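Local coordinates for protein BT_4661 (Bacteroides thetaiotaomicron, PDB 4AK2) that binds heparin and heparan sulphate as a SusE-like surface glycan-binding protein, probably capturing the polysaccharide at the cell surface for the heparin utilisation system, at residues L158-I169 with A243-Y253; Y9-G17 with N23-E31. All coordinates share one frame; numbering follows the deposited sequence.

Contact 1. Residues L158-I169 with A243-Y253; sequences LDYRRDFFYYNI and ANGAMIGQITY. With NA (sodium ion), chain C; SGN (2-deoxy-6-O-sulfo-2-(sulfoamino)-alpha-D-glucopyranose), chain B; IDS (2-O-sulfo-alpha-L-idopyranuronic acid), chain D; IDS (2-O-sulfo-alpha-L-idopyranuronic acid), chain E.
Arg162 and Gln250 run side by side and each also binds the sulfated glycan. Arg162 NH1 gives a hydrogen bond to Gln250 OE1 at 2.8 Å, in the plane of both the guanidinium and the carbonyl, while its NE and NH2 take O6B and O6A of one iduronate carboxylate. Gln250, its amide thus fixed in rotation, turns NE2 to sulfate oxygen O2S of another iduronate (2.9 Å). That sugar also donates O3 to Asp163 OD2 at 2.6 Å, and the sulfoglucosamine O3 accepts from both NH1 and NH2 of Arg161, whose NE is taken by Gln261 O. The chi1 of 58° for Arg162, CG between backbone N and carbonyl carbon, and a bend at chi3 bring the guanidinium beside Gln250. All this sits where the 158-169 chain turns a corner at Arg162; there Asp163 O, with Ser270, binds a sodium ion. Beyond it, Phe165 and Tyr167 exchange backbone bonds with Ile248 and Ala246, and before it Asp159 and Thr252 pair both ways through backbone N and O. On the other face, Ile251 CG1 lies over the Tyr160 ring in a CH-pi contact, 3.8 Å from its centroid, and Tyr160 OH donates to a water that reaches Met247 O. Strand 241-254 has strand 268-276 along its other edge, strand 178-179 flanks 163-168, and helix 187-195 rests Leu188 on Phe164 and Tyr166.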
# COMPACT_ATOMS: atom_id res chain seq x y z
N LEU A 158 3.59 16.37 8.32
CA LEU A 158 3.66 15.26 7.36
C LEU A 158 2.43 15.31 6.45
O LEU A 158 1.31 15.43 6.94
CB LEU A 158 3.67 13.95 8.17
CG LEU A 158 3.93 12.68 7.34
CD1 LEU A 158 5.38 12.64 6.82
CD2 LEU A 158 3.69 11.44 8.18
N ASP A 159 2.61 15.31 5.13
CA ASP A 159 1.46 15.47 4.24
C ASP A 159 1.68 14.84 2.89
O ASP A 159 2.80 14.94 2.36
CB ASP A 159 1.18 16.96 4.05
CG ASP A 159 -0.25 17.30 3.70
OD1 ASP A 159 -1.17 16.60 4.15
OD2 ASP A 159 -0.47 18.32 2.98
N TYR A 160 0.66 14.19 2.33
CA TYR A 160 0.76 13.76 0.93
C TYR A 160 1.07 14.95 0.05
O TYR A 160 0.67 16.09 0.30
CB TYR A 160 -0.54 13.09 0.50
CG TYR A 160 -0.70 11.64 0.95
CD1 TYR A 160 -0.21 10.61 0.16
CD2 TYR A 160 -1.37 11.30 2.15
CE1 TYR A 160 -0.35 9.27 0.51
CE2 TYR A 160 -1.50 9.99 2.49
CZ TYR A 160 -1.04 8.98 1.71
OH TYR A 160 -1.23 7.66 2.08
N ARG A 161 1.75 14.62 -1.06
CA ARG A 161 2.29 15.67 -1.98
C ARG A 161 2.10 15.42 -3.47
O ARG A 161 1.69 16.36 -4.19
CB ARG A 161 3.77 15.96 -1.69
CG ARG A 161 4.45 17.03 -2.57
CD ARG A 161 3.72 18.38 -2.46
NE ARG A 161 4.38 19.40 -3.28
CZ ARG A 161 4.16 19.57 -4.58
NH1 ARG A 161 3.32 18.77 -5.24
NH2 ARG A 161 4.84 20.50 -5.24
N ARG A 162 2.49 14.25 -3.96
CA ARG A 162 2.66 14.04 -5.41
C ARG A 162 2.77 12.54 -5.64
O ARG A 162 2.84 11.76 -4.68
CB ARG A 162 3.92 14.75 -5.95
CG ARG A 162 5.22 14.33 -5.31
CD ARG A 162 6.47 14.79 -6.05
NE ARG A 162 6.65 16.26 -6.06
CZ ARG A 162 7.22 16.98 -5.10
NH1 ARG A 162 7.56 16.42 -3.93
NH2 ARG A 162 7.40 18.30 -5.29
N ASP A 163 2.83 12.13 -6.90
CA ASP A 163 3.18 10.78 -7.32
C ASP A 163 2.19 9.77 -6.70
O ASP A 163 2.60 8.84 -5.97
CB ASP A 163 4.65 10.45 -6.99
CG ASP A 163 5.65 11.32 -7.75
OD1 ASP A 163 5.28 11.89 -8.78
OD2 ASP A 163 6.76 11.41 -7.25
N PHE A 164 0.92 9.94 -7.04
CA PHE A 164 -0.13 9.06 -6.59
C PHE A 164 -0.35 7.99 -7.65
O PHE A 164 -0.38 8.28 -8.86
CB PHE A 164 -1.43 9.84 -6.37
CG PHE A 164 -1.31 10.94 -5.36
CD1 PHE A 164 -1.54 10.70 -4.02
CD2 PHE A 164 -0.98 12.24 -5.76
CE1 PHE A 164 -1.44 11.71 -3.10
CE2 PHE A 164 -0.87 13.27 -4.84
CZ PHE A 164 -1.09 13.01 -3.50
N PHE A 165 -0.48 6.74 -7.23
CA PHE A 165 -0.69 5.61 -8.13
C PHE A 165 -1.79 4.73 -7.52
O PHE A 165 -1.83 4.55 -6.26
CB PHE A 165 0.52 4.70 -8.23
CG PHE A 165 1.77 5.36 -8.82
CD1 PHE A 165 2.55 6.23 -8.02
CD2 PHE A 165 2.21 5.06 -10.12
CE1 PHE A 165 3.70 6.81 -8.50
CE2 PHE A 165 3.39 5.65 -10.58
CZ PHE A 165 4.12 6.52 -9.79
N TYR A 166 -2.62 4.12 -8.34
CA TYR A 166 -3.62 3.20 -7.86
C TYR A 166 -3.59 1.91 -8.63
O TYR A 166 -3.51 1.93 -9.90
CB TYR A 166 -5.03 3.82 -7.99
CG TYR A 166 -6.14 2.95 -7.47
CD1 TYR A 166 -6.50 3.00 -6.13
CD2 TYR A 166 -6.84 2.09 -8.31
CE1 TYR A 166 -7.52 2.22 -5.63
CE2 TYR A 166 -7.86 1.28 -7.84
CZ TYR A 166 -8.18 1.35 -6.47
OH TYR A 166 -9.20 0.62 -5.89
N TYR A 167 -3.72 0.76 -7.97
CA TYR A 167 -3.71 -0.54 -8.64
C TYR A 167 -4.98 -1.27 -8.25
O TYR A 167 -5.16 -1.64 -7.08
CB TYR A 167 -2.47 -1.36 -8.23
CG TYR A 167 -1.24 -0.60 -8.62
CD1 TYR A 167 -0.82 -0.61 -9.97
CD2 TYR A 167 -0.54 0.18 -7.72
CE1 TYR A 167 0.25 0.17 -10.39
CE2 TYR A 167 0.59 0.94 -8.14
CZ TYR A 167 0.97 0.91 -9.49
OH TYR A 167 2.05 1.66 -9.93
N ASN A 168 -5.87 -1.48 -9.22
CA ASN A 168 -7.06 -2.28 -8.97
C ASN A 168 -6.63 -3.69 -8.64
O ASN A 168 -5.69 -4.24 -9.24
CB ASN A 168 -7.92 -2.32 -10.25
CG ASN A 168 -9.21 -3.09 -10.03
OD1 ASN A 168 -9.87 -2.92 -9.02
ND2 ASN A 168 -9.54 -3.97 -10.94
N ILE A 169 -7.26 -4.26 -7.62
CA ILE A 169 -6.95 -5.64 -7.20
C ILE A 169 -8.08 -6.55 -7.60
O ILE A 169 -7.92 -7.38 -8.51
CB ILE A 169 -6.59 -5.74 -5.69
CG1 ILE A 169 -5.22 -5.03 -5.46
CG2 ILE A 169 -6.59 -7.16 -5.20
CD1 ILE A 169 -4.91 -4.72 -3.99
N ALA A 243 -13.96 0.97 -4.27
CA ALA A 243 -12.55 0.69 -4.49
C ALA A 243 -12.20 -0.69 -3.92
O ALA A 243 -12.62 -1.02 -2.79
CB ALA A 243 -11.63 1.73 -3.87
N ASN A 244 -11.45 -1.48 -4.68
CA ASN A 244 -10.91 -2.74 -4.24
C ASN A 244 -9.54 -2.81 -4.89
O ASN A 244 -9.40 -3.17 -6.07
CB ASN A 244 -11.80 -3.93 -4.63
CG ASN A 244 -11.32 -5.20 -4.03
OD1 ASN A 244 -10.23 -5.67 -4.36
ND2 ASN A 244 -12.12 -5.76 -3.13
N GLY A 245 -8.55 -2.31 -4.19
CA GLY A 245 -7.26 -1.99 -4.79
C GLY A 245 -6.37 -1.24 -3.86
O GLY A 245 -6.71 -1.05 -2.68
N ALA A 246 -5.20 -0.82 -4.33
CA ALA A 246 -4.17 -0.27 -3.46
C ALA A 246 -3.65 1.06 -3.99
O ALA A 246 -3.34 1.17 -5.19
CB ALA A 246 -3.01 -1.26 -3.32
N MET A 247 -3.50 2.05 -3.13
CA MET A 247 -3.00 3.40 -3.46
C MET A 247 -1.74 3.71 -2.74
O MET A 247 -1.61 3.50 -1.50
CB MET A 247 -4.09 4.44 -3.18
CG MET A 247 -3.71 5.89 -3.60
SD MET A 247 -2.66 6.80 -2.44
CE MET A 247 -3.87 7.22 -1.19
N ILE A 248 -0.77 4.24 -3.49
CA ILE A 248 0.46 4.78 -2.92
C ILE A 248 0.64 6.23 -3.36
O ILE A 248 0.31 6.54 -4.54
CB ILE A 248 1.67 3.88 -3.20
CG1 ILE A 248 2.93 4.42 -2.54
CG2 ILE A 248 1.90 3.73 -4.73
CD1 ILE A 248 4.11 3.46 -2.58
N GLY A 249 1.13 7.09 -2.49
CA GLY A 249 1.49 8.50 -2.85
C GLY A 249 2.71 8.90 -2.13
O GLY A 249 3.03 8.39 -1.06
N GLN A 250 3.48 9.85 -2.68
CA GLN A 250 4.59 10.44 -1.97
C GLN A 250 4.10 11.36 -0.89
O GLN A 250 3.17 12.16 -1.10
CB GLN A 250 5.52 11.21 -2.96
CG GLN A 250 6.79 11.61 -2.26
CD GLN A 250 7.59 12.61 -3.09
OE1 GLN A 250 7.37 13.81 -2.97
NE2 GLN A 250 8.46 12.09 -4.00
N ILE A 251 4.79 11.26 0.26
CA ILE A 251 4.49 12.06 1.45
C ILE A 251 5.75 12.89 1.78
O ILE A 251 6.88 12.40 1.65
CB ILE A 251 4.08 11.15 2.64
CG1 ILE A 251 2.79 10.41 2.31
CG2 ILE A 251 3.91 11.94 3.93
CD1 ILE A 251 2.49 9.24 3.27
N THR A 252 5.56 14.16 2.11
CA THR A 252 6.67 15.02 2.47
C THR A 252 6.59 15.40 3.94
O THR A 252 5.49 15.38 4.54
CB THR A 252 6.75 16.28 1.59
OG1 THR A 252 5.56 17.05 1.72
CG2 THR A 252 6.94 15.86 0.13
N TYR A 253 7.71 15.77 4.53
CA TYR A 253 7.69 16.17 5.95
C TYR A 253 8.54 17.40 6.15
O TYR A 253 9.36 17.77 5.30
CB TYR A 253 8.15 15.03 6.88
CG TYR A 253 9.57 14.56 6.64
CD1 TYR A 253 10.66 15.24 7.20
CD2 TYR A 253 9.81 13.37 5.94
CE1 TYR A 253 11.96 14.79 7.01
CE2 TYR A 253 11.11 12.93 5.73
CZ TYR A 253 12.17 13.61 6.30
OH TYR A 253 13.44 13.15 6.11
NA NA C . 4.80 7.57 -4.67
C1 SGN B . 0.11 21.32 -8.48
C2 SGN B . 1.24 20.58 -7.77
C3 SGN B . 2.49 20.61 -8.66
C4 SGN B . 2.17 20.09 -10.05
C5 SGN B . 1.01 20.86 -10.69
C6 SGN B . 0.58 20.17 -11.99
N2 SGN B . 1.47 21.18 -6.46
O1 SGN B . 0.39 22.72 -8.54
O3 SGN B . 3.46 19.77 -8.04
O4 SGN B . 3.28 20.36 -10.92
O5 SGN B . -0.09 20.78 -9.79
O6 SGN B . -0.46 20.91 -12.60
S1 SGN B . 0.57 20.86 -5.18
O1S SGN B . 1.35 21.18 -4.01
O2S SGN B . -0.69 21.57 -5.19
O3S SGN B . 0.27 19.33 -5.24
S2 SGN B . -1.19 20.34 -13.83
O4S SGN B . -0.25 20.29 -14.96
O5S SGN B . -2.40 21.40 -14.16
O6S SGN B . -1.78 19.05 -13.44
C1 IDS D . 3.94 19.20 -11.46
C2 IDS D . 4.82 19.66 -12.63
C3 IDS D . 6.09 20.39 -12.19
C4 IDS D . 6.82 19.69 -11.03
C5 IDS D . 5.80 19.38 -9.92
C6 IDS D . 6.36 18.67 -8.72
O2 IDS D . 5.19 18.50 -13.40
O3 IDS D . 5.79 21.73 -11.81
O4 IDS D . 7.41 18.46 -11.48
O5 IDS D . 4.75 18.57 -10.47
O6A IDS D . 7.21 19.25 -8.00
O6B IDS D . 5.94 17.51 -8.51
S IDS D . 4.30 17.95 -14.57
O1S IDS D . 4.85 16.68 -15.04
O2S IDS D . 2.93 17.80 -14.01
O3S IDS D . 4.36 19.02 -15.56
C1 IDS E . 10.77 14.33 -9.57
C2 IDS E . 10.38 13.50 -8.37
C3 IDS E . 9.57 12.22 -8.71
C4 IDS E . 10.18 11.46 -9.88
C5 IDS E . 10.37 12.46 -11.03
C6 IDS E . 10.81 11.79 -12.29
O2 IDS E . 11.56 13.24 -7.61
O3 IDS E . 8.23 12.60 -9.04
O4 IDS E . 11.44 10.93 -9.43
O5 IDS E . 11.26 13.49 -10.61
O6A IDS E . 10.06 10.89 -12.75
O6B IDS E . 11.88 12.13 -12.84
S IDS E . 11.51 12.89 -6.12
O1S IDS E . 12.84 13.28 -5.63
O2S IDS E . 10.41 13.67 -5.54
O3S IDS E . 11.26 11.42 -6.03
O HOH W 1 -0.40 5.77 0.24
O HOH W 2 2.75 17.98 1.05
O HOH W 3 7.64 9.36 -5.59
O HOH W 4 -10.82 -0.81 -7.43
O HOH W 5 6.17 5.55 -5.47

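Contact 2. Residues Y9-G17 with N23-E31; sequences YFRYGNNLG and NYADQFRIE
Asp26 takes the consecutive backbone N-H groups of Tyr12 and Gly13 in residues 9-17: Tyr12 N reaches OD2 at 2.8 Å and Gly13 N reaches OD1 at 2.8 Å. Both donors approach from above the carboxylate plane, and the first bond is the straighter at 169°. Replacing Asp26 by an alanine would probably leave these two amides without their acceptor and let the bend at Tyr12-Gly13 shift. Next to it Gln27 N bonds to Gly13 O, and Phe28 forms the tight centre: Asn14 CA stands over one ring face, 4.2 Å from the centroid, while Tyr12 O comes in at the edge. Leu16 packs closely too, CD2 on Arg29 CB at 3.6 Å and CD1 on Gln27 CG, the loop being shaped by an Asx turn in which Asn14 OD1 accepts from Leu16 N. Asn15 lies across the strand, OD1 accepting from Arg29 N and ND2 donating to Arg29 O (2.9 Å); a chi1 of 69° turns that amide back over the strand. The outer side is looser. Asn15 is exposed, its N-H makes a weak bond to Gln27 O, and a water links Asn14 ND2 with Ala25 O. Strand 27-30 is an outer strand of its sheet, running parallel to 105-115, whose Phe113 packs on Phe28; strand 10-11 pairs with 45-46, and Phe10 meets Val94 and Ala96 of strand 89-98.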
# COMPACT_ATOMS: atom_id res chain seq x y z
N TYR A 9 -6.78 -19.50 -0.72
CA TYR A 9 -5.76 -18.55 -0.23
C TYR A 9 -4.38 -19.19 -0.13
O TYR A 9 -4.27 -20.43 0.01
CB TYR A 9 -6.15 -17.86 1.13
CG TYR A 9 -6.02 -18.80 2.30
CD1 TYR A 9 -4.79 -18.96 2.96
CD2 TYR A 9 -7.12 -19.55 2.77
CE1 TYR A 9 -4.65 -19.83 4.04
CE2 TYR A 9 -6.98 -20.43 3.84
CZ TYR A 9 -5.77 -20.56 4.48
OH TYR A 9 -5.65 -21.42 5.53
N PHE A 10 -3.35 -18.33 -0.11
CA PHE A 10 -2.05 -18.67 0.44
C PHE A 10 -1.65 -17.49 1.30
O PHE A 10 -2.35 -16.44 1.29
CB PHE A 10 -1.01 -18.89 -0.71
CG PHE A 10 -0.97 -17.78 -1.70
CD1 PHE A 10 -0.19 -16.65 -1.49
CD2 PHE A 10 -1.73 -17.87 -2.86
CE1 PHE A 10 -0.15 -15.60 -2.43
CE2 PHE A 10 -1.72 -16.84 -3.81
CZ PHE A 10 -0.93 -15.71 -3.59
N ARG A 11 -0.56 -17.64 2.05
CA ARG A 11 -0.03 -16.50 2.81
C ARG A 11 1.48 -16.56 2.76
O ARG A 11 2.06 -17.66 2.89
CB ARG A 11 -0.47 -16.49 4.30
CG ARG A 11 -1.94 -16.62 4.52
CD ARG A 11 -2.35 -16.47 5.99
NE ARG A 11 -3.80 -16.62 6.11
CZ ARG A 11 -4.41 -17.63 6.74
NH1 ARG A 11 -3.70 -18.56 7.37
NH2 ARG A 11 -5.73 -17.70 6.74
N TYR A 12 2.09 -15.38 2.70
CA TYR A 12 3.49 -15.19 2.93
C TYR A 12 3.77 -14.63 4.35
O TYR A 12 4.89 -14.76 4.85
CB TYR A 12 4.07 -14.20 1.94
CG TYR A 12 4.31 -14.78 0.55
CD1 TYR A 12 3.25 -14.94 -0.34
CD2 TYR A 12 5.60 -15.18 0.13
CE1 TYR A 12 3.44 -15.46 -1.61
CE2 TYR A 12 5.80 -15.67 -1.18
CZ TYR A 12 4.72 -15.85 -2.02
OH TYR A 12 4.89 -16.34 -3.30
N GLY A 13 2.76 -14.01 5.00
CA GLY A 13 3.03 -13.37 6.30
C GLY A 13 3.82 -12.08 6.19
O GLY A 13 3.66 -11.32 5.25
N ASN A 14 4.63 -11.79 7.19
CA ASN A 14 5.33 -10.52 7.25
C ASN A 14 6.59 -10.73 8.06
O ASN A 14 6.67 -11.70 8.83
CB ASN A 14 4.44 -9.44 7.85
CG ASN A 14 4.15 -9.66 9.33
OD1 ASN A 14 4.95 -9.32 10.20
ND2 ASN A 14 2.97 -10.24 9.59
N ASN A 15 7.57 -9.85 7.88
CA ASN A 15 8.79 -9.90 8.67
C ASN A 15 8.82 -8.74 9.69
O ASN A 15 9.91 -8.30 10.06
CB ASN A 15 10.04 -9.89 7.77
CG ASN A 15 10.24 -8.56 7.07
OD1 ASN A 15 9.37 -7.69 7.08
ND2 ASN A 15 11.42 -8.41 6.46
N LEU A 16 7.64 -8.28 10.14
CA LEU A 16 7.47 -7.14 11.03
C LEU A 16 7.14 -7.58 12.46
O LEU A 16 7.01 -6.73 13.31
CB LEU A 16 6.37 -6.17 10.52
CG LEU A 16 6.44 -5.66 9.06
CD1 LEU A 16 5.31 -4.68 8.78
CD2 LEU A 16 7.77 -4.99 8.83
N GLY A 17 7.00 -8.90 12.69
CA GLY A 17 6.63 -9.42 14.03
C GLY A 17 5.16 -9.27 14.36
O GLY A 17 4.75 -9.39 15.52
N ASN A 23 -4.25 -11.36 10.05
CA ASN A 23 -4.82 -10.07 10.40
C ASN A 23 -4.11 -8.89 9.71
O ASN A 23 -4.46 -7.73 9.96
CB ASN A 23 -4.82 -9.84 11.93
CG ASN A 23 -5.87 -10.69 12.63
OD1 ASN A 23 -6.59 -11.43 11.99
ND2 ASN A 23 -5.99 -10.50 13.94
N TYR A 24 -3.12 -9.20 8.86
CA TYR A 24 -2.29 -8.18 8.18
C TYR A 24 -2.10 -8.57 6.73
O TYR A 24 -2.17 -9.75 6.40
CB TYR A 24 -0.93 -8.06 8.88
CG TYR A 24 -1.10 -7.60 10.32
CD1 TYR A 24 -1.18 -6.23 10.59
CD2 TYR A 24 -1.17 -8.52 11.38
CE1 TYR A 24 -1.36 -5.77 11.88
CE2 TYR A 24 -1.35 -8.07 12.70
CZ TYR A 24 -1.44 -6.69 12.94
OH TYR A 24 -1.58 -6.26 14.22
N ALA A 25 -1.80 -7.57 5.88
CA ALA A 25 -1.35 -7.90 4.53
C ALA A 25 -0.04 -8.66 4.60
O ALA A 25 0.71 -8.61 5.61
CB ALA A 25 -1.15 -6.58 3.74
N ASP A 26 0.26 -9.35 3.48
CA ASP A 26 1.59 -9.93 3.30
C ASP A 26 2.56 -8.80 2.96
O ASP A 26 2.36 -8.10 1.93
CB ASP A 26 1.57 -11.00 2.21
CG ASP A 26 0.91 -12.29 2.65
OD1 ASP A 26 0.66 -12.47 3.86
OD2 ASP A 26 0.65 -13.13 1.76
N GLN A 27 3.53 -8.55 3.82
CA GLN A 27 4.33 -7.33 3.71
C GLN A 27 5.68 -7.49 4.36
O GLN A 27 5.81 -8.10 5.41
CB GLN A 27 3.54 -6.15 4.31
CG GLN A 27 3.40 -6.20 5.85
CD GLN A 27 2.30 -5.28 6.31
OE1 GLN A 27 2.49 -4.09 6.46
NE2 GLN A 27 1.12 -5.87 6.60
N PHE A 28 6.72 -6.99 3.66
CA PHE A 28 8.11 -7.19 4.05
C PHE A 28 8.89 -5.91 3.99
O PHE A 28 8.84 -5.22 2.98
CB PHE A 28 8.76 -8.27 3.14
CG PHE A 28 8.06 -9.58 3.31
CD1 PHE A 28 6.93 -9.89 2.57
CD2 PHE A 28 8.47 -10.47 4.31
CE1 PHE A 28 6.21 -11.07 2.82
CE2 PHE A 28 7.75 -11.65 4.55
CZ PHE A 28 6.63 -11.93 3.84
N ARG A 29 9.57 -5.60 5.07
CA ARG A 29 10.42 -4.43 5.14
C ARG A 29 11.86 -4.85 4.92
O ARG A 29 12.35 -5.83 5.48
CB ARG A 29 10.27 -3.73 6.51
CG ARG A 29 11.27 -2.58 6.69
CD ARG A 29 10.88 -1.69 7.86
NE ARG A 29 9.72 -0.87 7.54
CZ ARG A 29 8.64 -0.68 8.31
NH1 ARG A 29 8.48 -1.29 9.52
NH2 ARG A 29 7.69 0.12 7.85
N ILE A 30 12.56 -4.05 4.12
CA ILE A 30 14.02 -4.10 4.04
C ILE A 30 14.51 -2.99 4.97
O ILE A 30 14.19 -1.81 4.76
CB ILE A 30 14.53 -3.90 2.59
CG1 ILE A 30 13.92 -4.96 1.66
CG2 ILE A 30 16.06 -3.94 2.58
CD1 ILE A 30 12.62 -4.58 0.99
N GLU A 31 15.24 -3.38 6.02
CA GLU A 31 15.65 -2.44 7.06
C GLU A 31 16.53 -1.32 6.49
O GLU A 31 17.24 -1.51 5.49
CB GLU A 31 16.40 -3.18 8.18
CG GLU A 31 17.81 -3.65 7.75
CD GLU A 31 18.54 -4.42 8.86
OE1 GLU A 31 18.38 -4.07 10.07
OE2 GLU A 31 19.25 -5.40 8.54
O HOH W 6 -2.18 -13.34 2.77
O HOH W 7 0.97 -10.81 7.51

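From the N terminus, contact 2 comes first: with five residues between the segments 9-17 and 23-31, it closes a short local loop that lays residues 9-17 against the outer strand 27-30 of the four-stranded sheet. Contact 1 opens much later. Residues 158-169 and 243-253 are separated by 73 residues, which include helix 187-195, and their pairing closes that long loop within the other, branched sheet. The two closures follow in series, neither enclosing nor crossing the other. The centres of contact 1 and contact 2 lie about 20 Å apart, with no touch; contact 2 ties the segment holding strand 10-11 to strand 27-30, contact 1 joins 157-168 to 241-254 beside the glycan.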